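Local coordinates for proto-oncogene tyrosine-protein kinase receptor Ret (Danio rerio, PDB 7AMK), which is a receptor tyrosine kinase whose calcium-binding, cadherin-like extracellular domains probably take part in recognising GDNF bound to its co-receptor GFR alpha 1, at residues A[260-268]-A[306-315]; A[275-285]-A[335-343]. The protein carries 4 engineered substitutions. One frame throughout, in Å; residues are numbered along the deposited sequence.

Contact 1. Residues A[260-268]-A[306-315]; sequences FVYDRDTTP and IFGNVRGTVH. With CA (calcium ion), chain N; CA (calcium ion), chain M.
D263 and T313 form the last pair of an antiparallel ladder between strands 260-263 and 312-315, exchanging two backbone hydrogen bonds; V261 and H315 do the same one hydrogen-bonded pair along the ladder. From there the chain 264-268 bends over the start of the second strand, and the T313 side chain fastens it. Its CB lies 3.7 Å from D265 O. OG1, beside the backbone N and opposite the carbonyl carbon (chi1 -51°), donates to D265 O at 2.9 Å, in the carbonyl plane, and accepts from T267 OG1 at 2.9 Å, while CG2 comes within 3.8 Å of T267 OG1. A valine here would probably leave the D265 carbonyl and the T267 hydroxyl without this shared partner and the turn freer to shift. On the sheet face bearing Y262 and V314 the contact is apolar: Y262 CE2 meets I306 CD1 at 3.8 Å, and Y262 CB sits at the edge of the F307 ring. T266 CG2 covers one face of the R311 guanidinium, whose polar end is held by E199. D263 grips one calcium with both oxygens, and its OD1 also accepts D265 N at 3.0 Å, an Asx turn. D265 bridges the two calcium ions, OD2 to the first and OD1 to the second. As in the DxD motif of cadherins, such closely set carboxylates would probably repel one another without calcium.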
loop_
_atom_site.group_PDB
_atom_site.type_symbol
_atom_site.label_atom_id
_atom_site.label_comp_id
_atom_site.label_asym_id
_atom_site.label_seq_id
_atom_site.Cartn_x
_atom_site.Cartn_y
_atom_site.Cartn_z
ATOM N N PHE A 260 -7.127 -0.697 15.677
ATOM C CA PHE A 260 -6.074 -0.289 16.594
ATOM C C PHE A 260 -6.459 -0.679 18.009
ATOM O O PHE A 260 -7.588 -0.426 18.440
ATOM C CB PHE A 260 -5.833 1.223 16.520
ATOM C CG PHE A 260 -5.242 1.672 15.215
ATOM C CD1 PHE A 260 -3.879 1.582 14.995
ATOM C CD2 PHE A 260 -6.051 2.144 14.203
ATOM C CE1 PHE A 260 -3.329 1.983 13.786
ATOM C CE2 PHE A 260 -5.514 2.541 12.994
ATOM C CZ PHE A 260 -4.146 2.462 12.785
ATOM N N VAL A 261 -5.519 -1.291 18.727
ATOM C CA VAL A 261 -5.691 -1.649 20.126
ATOM C C VAL A 261 -4.560 -0.996 20.898
ATOM O O VAL A 261 -3.415 -0.993 20.437
ATOM C CB VAL A 261 -5.710 -3.184 20.323
ATOM C CG1 VAL A 261 -5.473 -3.556 21.785
ATOM C CG2 VAL A 261 -7.028 -3.757 19.778
ATOM N N TYR A 262 -4.877 -0.433 22.052
ATOM C CA TYR A 262 -3.920 0.324 22.836
ATOM C C TYR A 262 -3.681 -0.344 24.179
ATOM O O TYR A 262 -4.580 -0.964 24.756
ATOM C CB TYR A 262 -4.389 1.770 23.055
ATOM C CG TYR A 262 -4.725 2.469 21.756
ATOM C CD1 TYR A 262 -5.993 2.352 21.183
ATOM C CD2 TYR A 262 -3.770 3.226 21.084
ATOM C CE1 TYR A 262 -6.296 2.989 19.978
ATOM C CE2 TYR A 262 -4.059 3.851 19.898
ATOM C CZ TYR A 262 -5.314 3.741 19.339
ATOM O OH TYR A 262 -5.571 4.389 18.141
ATOM N N ASP A 263 -2.449 -0.215 24.667
ATOM C CA ASP A 263 -2.076 -0.789 25.958
ATOM C C ASP A 263 -1.084 0.165 26.611
ATOM O O ASP A 263 -0.049 0.482 26.017
ATOM C CB ASP A 263 -1.475 -2.194 25.775
ATOM C CG ASP A 263 -1.378 -2.977 27.074
ATOM O OD1 ASP A 263 -0.909 -2.428 28.081
ATOM O OD2 ASP A 263 -1.768 -4.157 27.087
ATOM N N ARG A 264 -1.405 0.640 27.816
ATOM C CA ARG A 264 -0.541 1.624 28.461
ATOM C C ARG A 264 0.799 1.049 28.895
ATOM O O ARG A 264 1.741 1.821 29.126
ATOM C CB ARG A 264 -1.259 2.245 29.656
ATOM C CG ARG A 264 -2.487 3.018 29.222
ATOM C CD ARG A 264 -3.119 3.812 30.357
ATOM N NE ARG A 264 -4.283 4.549 29.863
ATOM C CZ ARG A 264 -4.238 5.740 29.276
ATOM N NH1 ARG A 264 -3.097 6.395 29.119
ATOM N NH2 ARG A 264 -5.370 6.288 28.835
ATOM N N ASP A 265 0.908 -0.271 29.007
ATOM C CA ASP A 265 2.172 -0.912 29.338
ATOM C C ASP A 265 3.138 -0.875 28.149
ATOM O O ASP A 265 2.735 -0.825 26.982
ATOM C CB ASP A 265 1.942 -2.361 29.764
ATOM C CG ASP A 265 1.037 -2.475 30.969
ATOM O OD1 ASP A 265 1.199 -1.665 31.905
ATOM O OD2 ASP A 265 0.147 -3.357 30.985
ATOM N N THR A 266 4.429 -0.903 28.460
ATOM C CA THR A 266 5.488 -0.956 27.461
ATOM C C THR A 266 5.741 -2.388 27.014
ATOM O O THR A 266 5.379 -3.357 27.686
ATOM C CB THR A 266 6.804 -0.376 28.015
ATOM O OG1 THR A 266 7.366 -1.296 28.954
ATOM C CG2 THR A 266 6.551 0.951 28.709
ATOM N N THR A 267 6.388 -2.505 25.863
ATOM C CA THR A 267 6.711 -3.746 25.200
ATOM C C THR A 267 8.065 -3.549 24.538
ATOM O O THR A 267 8.324 -2.474 23.978
ATOM C CB THR A 267 5.692 -4.136 24.116
ATOM O OG1 THR A 267 4.369 -4.147 24.662
ATOM C CG2 THR A 267 6.029 -5.531 23.577
ATOM N N PRO A 268 8.938 -4.553 24.566
ATOM C CA PRO A 268 10.196 -4.432 23.824
ATOM C C PRO A 268 9.917 -4.280 22.332
ATOM O O PRO A 268 8.874 -4.702 21.817
ATOM C CB PRO A 268 10.935 -5.739 24.147
ATOM C CG PRO A 268 10.262 -6.254 25.411
ATOM C CD PRO A 268 8.827 -5.842 25.271
ATOM N N ILE A 306 0.086 10.056 22.459
ATOM C CA ILE A 306 -1.335 9.783 22.624
ATOM C C ILE A 306 -1.685 9.285 24.024
ATOM O O ILE A 306 -2.864 9.281 24.382
ATOM C CB ILE A 306 -1.804 8.761 21.575
ATOM C CG1 ILE A 306 -1.055 7.441 21.748
ATOM C CG2 ILE A 306 -1.593 9.308 20.189
ATOM C CD1 ILE A 306 -1.358 6.431 20.653
ATOM N N PHE A 307 -0.715 8.839 24.821
ATOM C CA PHE A 307 -1.005 8.340 26.157
ATOM C C PHE A 307 -0.828 9.413 27.219
ATOM O O PHE A 307 -0.769 9.087 28.416
ATOM C CB PHE A 307 -0.109 7.137 26.509
ATOM C CG PHE A 307 -0.337 5.909 25.653
ATOM C CD1 PHE A 307 -1.551 5.234 25.681
ATOM C CD2 PHE A 307 0.684 5.409 24.854
ATOM C CE1 PHE A 307 -1.752 4.105 24.918
ATOM C CE2 PHE A 307 0.491 4.262 24.090
ATOM C CZ PHE A 307 -0.726 3.613 24.118
ATOM N N GLY A 308 -0.730 10.675 26.810
ATOM C CA GLY A 308 -0.351 11.719 27.735
ATOM C C GLY A 308 1.141 11.765 27.974
ATOM O O GLY A 308 1.575 12.018 29.104
ATOM N N ASN A 309 1.943 11.496 26.935
ATOM C CA ASN A 309 3.407 11.579 27.005
ATOM C C ASN A 309 3.965 10.550 27.987
ATOM O O ASN A 309 4.896 10.827 28.747
ATOM C CB ASN A 309 3.868 12.996 27.364
ATOM C CG ASN A 309 5.255 13.316 26.833
ATOM N N VAL A 310 3.371 9.358 27.981
ATOM C CA VAL A 310 3.845 8.211 28.745
ATOM C C VAL A 310 3.945 7.028 27.796
ATOM O O VAL A 310 2.983 6.715 27.085
ATOM C CB VAL A 310 2.915 7.859 29.920
ATOM C CG1 VAL A 310 3.305 6.503 30.497
ATOM C CG2 VAL A 310 2.964 8.950 30.984
ATOM N N ARG A 311 5.103 6.373 27.795
ATOM C CA ARG A 311 5.348 5.277 26.868
ATOM C C ARG A 311 4.336 4.160 27.078
ATOM O O ARG A 311 4.163 3.658 28.189
ATOM C CB ARG A 311 6.763 4.737 27.047
ATOM C CG ARG A 311 7.860 5.766 26.731
ATOM C CD ARG A 311 9.209 5.326 27.291
ATOM N NE ARG A 311 9.591 4.028 26.756
ATOM C CZ ARG A 311 9.847 2.957 27.496
ATOM N NH1 ARG A 311 9.867 3.014 28.816
ATOM N NH2 ARG A 311 10.088 1.796 26.891
ATOM N N GLY A 312 3.663 3.785 25.999
ATOM C CA GLY A 312 2.871 2.572 25.961
ATOM C C GLY A 312 3.013 1.902 24.606
ATOM O O GLY A 312 3.980 2.165 23.871
ATOM N N THR A 313 2.050 1.045 24.263
ATOM C CA THR A 313 2.085 0.252 23.041
ATOM C C THR A 313 0.813 0.486 22.238
ATOM O O THR A 313 -0.298 0.499 22.790
ATOM C CB THR A 313 2.243 -1.254 23.368
ATOM O OG1 THR A 313 3.355 -1.430 24.263
ATOM C CG2 THR A 313 2.475 -2.091 22.103
ATOM N N VAL A 314 0.989 0.676 20.936
ATOM C CA VAL A 314 -0.099 0.766 19.970
ATOM C C VAL A 314 -0.060 -0.489 19.106
ATOM O O VAL A 314 0.976 -0.798 18.497
ATOM C CB VAL A 314 0.017 2.033 19.110
ATOM C CG1 VAL A 314 -1.093 2.090 18.066
ATOM C CG2 VAL A 314 -0.040 3.254 19.982
ATOM N N HIS A 315 -1.175 -1.222 19.060
ATOM C CA HIS A 315 -1.284 -2.414 18.219
ATOM C C HIS A 315 -2.127 -2.128 16.975
ATOM O O HIS A 315 -3.121 -1.403 17.041
ATOM C CB HIS A 315 -1.896 -3.599 18.987
ATOM C CG HIS A 315 -1.086 -4.041 20.162
ATOM N ND1 HIS A 315 -0.212 -5.107 20.108
ATOM C CD2 HIS A 315 -1.032 -3.573 21.437
ATOM C CE1 HIS A 315 0.347 -5.278 21.293
ATOM N NE2 HIS A 315 -0.128 -4.354 22.115
HETATM CA CA CA N . -0.861 -4.689 29.269
HETATM CA CA CA M . 2.646 -1.138 33.724
HETATM O O HOH W 1 1.142 4.617 28.783
#

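Contact 2. Residues A[275-285]-A[335-343]. With CA (calcium ion), chain N; NAG (2-acetamido-2-deoxy-beta-D-glucopyranose), chain E.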
loop_
_atom_site.group_PDB
_atom_site.type_symbol
_atom_site.label_atom_id
_atom_site.label_comp_id
_atom_site.label_asym_id
_atom_site.label_seq_id
_atom_site.Cartn_x
_atom_site.Cartn_y
_atom_site.Cartn_z
ATOM N N VAL A 275 7.658 -12.353 26.690
ATOM C CA VAL A 275 6.255 -12.723 26.829
ATOM C C VAL A 275 5.472 -11.713 27.660
ATOM O O VAL A 275 4.234 -11.683 27.566
ATOM C CB VAL A 275 6.099 -14.129 27.438
ATOM C CG1 VAL A 275 4.626 -14.532 27.419
ATOM C CG2 VAL A 275 6.939 -15.142 26.670
ATOM N N GLN A 276 6.154 -10.890 28.458
ATOM C CA GLN A 276 5.513 -9.799 29.184
ATOM C C GLN A 276 4.728 -8.902 28.241
ATOM O O GLN A 276 5.278 -8.330 27.297
ATOM C CB GLN A 276 6.561 -8.964 29.927
ATOM C CG GLN A 276 6.084 -7.542 30.263
ATOM C CD GLN A 276 6.952 -6.815 31.293
ATOM O OE1 GLN A 276 7.854 -7.400 31.908
ATOM N NE2 GLN A 276 6.655 -5.535 31.505
ATOM N N ASN A 277 3.435 -8.766 28.506
ATOM C CA ASN A 277 2.596 -7.822 27.780
ATOM C C ASN A 277 2.375 -8.231 26.343
ATOM O O ASN A 277 1.917 -7.425 25.542
ATOM C CB ASN A 277 3.163 -6.404 27.802
ATOM C CG ASN A 277 2.080 -5.379 27.767
ATOM O OD1 ASN A 277 1.073 -5.537 28.431
ATOM N ND2 ASN A 277 2.256 -4.337 26.969
ATOM N N LYS A 278 2.708 -9.460 25.996
ATOM C CA LYS A 278 2.421 -9.964 24.668
ATOM C C LYS A 278 0.918 -10.159 24.512
ATOM O O LYS A 278 0.268 -10.781 25.362
ATOM C CB LYS A 278 3.168 -11.277 24.452
ATOM C CG LYS A 278 3.008 -11.884 23.074
ATOM C CD LYS A 278 3.755 -13.220 23.033
ATOM C CE LYS A 278 3.454 -14.010 21.771
ATOM N NZ LYS A 278 4.098 -15.367 21.816
ATOM N N LEU A 279 0.363 -9.637 23.420
ATOM C CA LEU A 279 -1.014 -9.934 23.034
ATOM C C LEU A 279 -1.015 -11.032 21.970
ATOM O O LEU A 279 -0.390 -10.878 20.920
ATOM C CB LEU A 279 -1.733 -8.693 22.491
ATOM C CG LEU A 279 -1.749 -7.420 23.335
ATOM C CD1 LEU A 279 -2.561 -6.313 22.617
ATOM C CD2 LEU A 279 -2.320 -7.756 24.686
ATOM N N VAL A 280 -1.737 -12.116 22.232
ATOM C CA VAL A 280 -1.932 -13.207 21.282
ATOM C C VAL A 280 -3.378 -13.162 20.804
ATOM O O VAL A 280 -4.298 -13.021 21.618
ATOM C CB VAL A 280 -1.611 -14.578 21.906
ATOM C CG1 VAL A 280 -0.254 -14.563 22.587
ATOM C CG2 VAL A 280 -2.703 -14.988 22.882
ATOM N N GLY A 281 -3.571 -13.278 19.488
ATOM C CA GLY A 281 -4.896 -13.267 18.886
ATOM C C GLY A 281 -5.358 -14.644 18.446
ATOM O O GLY A 281 -4.540 -15.553 18.273
ATOM N N THR A 282 -6.666 -14.823 18.275
ATOM C CA THR A 282 -7.200 -16.095 17.802
ATOM C C THR A 282 -8.435 -15.830 16.953
ATOM O O THR A 282 -9.380 -15.192 17.421
ATOM C CB THR A 282 -7.544 -17.017 18.973
ATOM O OG1 THR A 282 -8.448 -16.340 19.852
ATOM C CG2 THR A 282 -6.290 -17.394 19.737
ATOM N N LEU A 283 -8.415 -16.309 15.708
ATOM C CA LEU A 283 -9.606 -16.289 14.860
ATOM C C LEU A 283 -10.770 -17.020 15.525
ATOM O O LEU A 283 -10.668 -18.204 15.861
ATOM C CB LEU A 283 -9.296 -16.938 13.513
ATOM C CG LEU A 283 -8.952 -16.007 12.361
ATOM C CD1 LEU A 283 -8.882 -16.801 11.066
ATOM C CD2 LEU A 283 -10.002 -14.925 12.273
ATOM N N MET A 284 -11.888 -16.319 15.697
ATOM C CA MET A 284 -13.060 -16.898 16.352
ATOM C C MET A 284 -14.025 -17.504 15.323
ATOM O O MET A 284 -15.193 -17.130 15.233
ATOM C CB MET A 284 -13.757 -15.841 17.201
ATOM C CG MET A 284 -12.928 -15.283 18.349
ATOM S SD MET A 284 -12.680 -16.494 19.667
ATOM C CE MET A 284 -11.109 -17.192 19.139
ATOM N N THR A 285 -13.526 -18.460 14.539
ATOM C CA THR A 285 -14.403 -19.139 13.591
ATOM C C THR A 285 -13.854 -20.518 13.258
ATOM O O THR A 285 -12.650 -20.684 13.044
ATOM C CB THR A 285 -14.578 -18.333 12.294
ATOM O OG1 THR A 285 -15.626 -18.915 11.507
ATOM C CG2 THR A 285 -13.300 -18.355 11.485
ATOM N N LEU A 335 -16.605 -11.624 11.413
ATOM C CA LEU A 335 -15.414 -12.377 11.797
ATOM C C LEU A 335 -14.911 -11.843 13.133
ATOM O O LEU A 335 -14.474 -10.692 13.230
ATOM C CB LEU A 335 -14.346 -12.272 10.711
ATOM C CG LEU A 335 -12.947 -12.846 10.979
ATOM C CD1 LEU A 335 -12.995 -14.364 11.120
ATOM C CD2 LEU A 335 -11.958 -12.438 9.892
ATOM N N GLY A 336 -14.988 -12.669 14.168
ATOM C CA GLY A 336 -14.483 -12.293 15.467
ATOM C C GLY A 336 -13.002 -12.597 15.596
ATOM O O GLY A 336 -12.492 -13.549 14.995
ATOM N N TYR A 337 -12.306 -11.760 16.375
ATOM C CA TYR A 337 -10.880 -11.949 16.639
ATOM C C TYR A 337 -10.605 -11.576 18.093
ATOM O O TYR A 337 -10.659 -10.398 18.453
ATOM C CB TYR A 337 -10.023 -11.122 15.677
ATOM C CG TYR A 337 -8.564 -11.511 15.696
ATOM C CD1 TYR A 337 -8.125 -12.641 15.025
ATOM C CD2 TYR A 337 -7.623 -10.750 16.390
ATOM C CE1 TYR A 337 -6.799 -13.008 15.041
ATOM C CE2 TYR A 337 -6.302 -11.107 16.413
ATOM C CZ TYR A 337 -5.892 -12.244 15.737
ATOM O OH TYR A 337 -4.566 -12.624 15.731
ATOM N N LEU A 338 -10.321 -12.580 18.925
ATOM C CA LEU A 338 -10.070 -12.380 20.349
ATOM C C LEU A 338 -8.610 -12.011 20.572
ATOM O O LEU A 338 -7.710 -12.794 20.241
ATOM C CB LEU A 338 -10.411 -13.636 21.142
ATOM C CG LEU A 338 -10.158 -13.483 22.634
ATOM C CD1 LEU A 338 -11.222 -12.592 23.245
ATOM C CD2 LEU A 338 -10.151 -14.834 23.280
ATOM N N VAL A 339 -8.383 -10.823 21.132
ATOM C CA VAL A 339 -7.051 -10.340 21.479
ATOM C C VAL A 339 -6.858 -10.506 22.983
ATOM O O VAL A 339 -7.585 -9.913 23.785
ATOM C CB VAL A 339 -6.856 -8.876 21.064
ATOM C CG1 VAL A 339 -5.585 -8.341 21.684
ATOM C CG2 VAL A 339 -6.797 -8.738 19.534
ATOM N N ASN A 340 -5.865 -11.292 23.378
ATOM C CA ASN A 340 -5.689 -11.679 24.777
ATOM C C ASN A 340 -4.325 -11.194 25.273
ATOM O O ASN A 340 -3.292 -11.619 24.753
ATOM C CB ASN A 340 -5.832 -13.193 24.895
ATOM C CG ASN A 340 -5.771 -13.706 26.314
ATOM O OD1 ASN A 340 -5.353 -13.016 27.237
ATOM N ND2 ASN A 340 -6.198 -14.958 26.485
ATOM N N ASP A 341 -4.329 -10.281 26.249
ATOM C CA ASP A 341 -3.129 -9.884 26.987
ATOM C C ASP A 341 -2.794 -10.993 27.976
ATOM O O ASP A 341 -3.362 -11.061 29.068
ATOM C CB ASP A 341 -3.356 -8.560 27.708
ATOM C CG ASP A 341 -2.084 -8.032 28.412
ATOM O OD1 ASP A 341 -1.084 -8.788 28.581
ATOM O OD2 ASP A 341 -2.111 -6.832 28.786
ATOM N N THR A 342 -1.831 -11.840 27.616
ATOM C CA THR A 342 -1.668 -13.124 28.298
ATOM C C THR A 342 -1.228 -12.958 29.747
ATOM O O THR A 342 -1.717 -13.666 30.631
ATOM C CB THR A 342 -0.660 -13.981 27.538
ATOM O OG1 THR A 342 0.552 -13.223 27.370
ATOM C CG2 THR A 342 -1.232 -14.370 26.161
ATOM N N THR A 343 -0.289 -12.060 30.004
ATOM C CA THR A 343 0.257 -11.856 31.340
ATOM C C THR A 343 -0.504 -10.797 32.134
ATOM O O THR A 343 -0.020 -10.377 33.190
ATOM C CB THR A 343 1.743 -11.465 31.262
ATOM O OG1 THR A 343 1.900 -10.359 30.377
ATOM C CG2 THR A 343 2.579 -12.610 30.733
HETATM CA CA CA N . -0.861 -4.689 29.269
HETATM C C1 NAG E . -6.185 -15.647 27.740
HETATM C C2 NAG E . -7.226 -16.768 27.832
HETATM C C3 NAG E . -7.088 -17.505 29.166
HETATM C C4 NAG E . -5.651 -17.933 29.438
HETATM C C5 NAG E . -4.687 -16.767 29.227
HETATM C C6 NAG E . -3.222 -17.148 29.320
HETATM C C7 NAG E . -9.413 -16.525 26.710
HETATM C C8 NAG E . -8.918 -17.522 25.700
HETATM N N2 NAG E . -8.568 -16.220 27.703
HETATM O O3 NAG E . -7.956 -18.634 29.184
HETATM O O4 NAG E . -5.560 -18.288 30.812
HETATM O O5 NAG E . -4.881 -16.188 27.931
HETATM O O6 NAG E . -2.992 -18.545 29.190
HETATM O O7 NAG E . -10.530 -16.021 26.631
#
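With CG anti to the backbone N (chi1 -175°), D341 sends OD2 to the calcium at 2.5 Å, while N277, its chi1 somewhat off anti at -149°, swings OD1 to the same ion at 2.3 Å. The amide and carboxylate planes stand 68° apart. N277 takes the positive-phi position of a type II turn, V275 to K278, which T343 OG1, itself bonded to D230, pins by accepting N277 N at 2.9 Å. K278 O is held twice by T342, through its N and, at 3.2 Å, its OG1. Beyond the turn the strands run antiparallel, with V280-N340 and T282-L338 as hydrogen-bonded pairs. Y337 lays its ring across the neighbouring strand: T282 N lies over one face and OH reaches G281 CA at 3.2 Å, where any CB would collide with it. L283 CD2 and L335 CD1 are pressed tightly together at 3.3 Å. On the sheet face bearing V280 and T282, N340 ND2 carries an N-linked glycan. Strand 279-283 is an outermost strand of its sheet within the chain; strand 335-341 bonds on its other side to strand 350-359. L279 and V339 pack against strand 312-321, and L335 and T285 against I290 of helix 288-293.

Contacts 1 and 2 pair strands from the two facing sheets of the third cadherin-like domain; both are partly buried, contact 1 the more so. Their segments alternate along the chain, strand 255-263 being followed by 279-283 and strand 312-321 by 331-341. The sheets meet where H315 packs on L279, and their ends meet at one calcium that takes ligands from both, with T267 OG1 and N277 ND2 probably hydrogen-bonded beside it. Contact 1 lies nearer the domain junction: its D265 reaches a second calcium, shared with E196 of the preceding domain. Contact 2 meets calcium at one end only; the rest is a longer ladder, five bridges against three, with apolar L279 and V339 inward and a glycan outward.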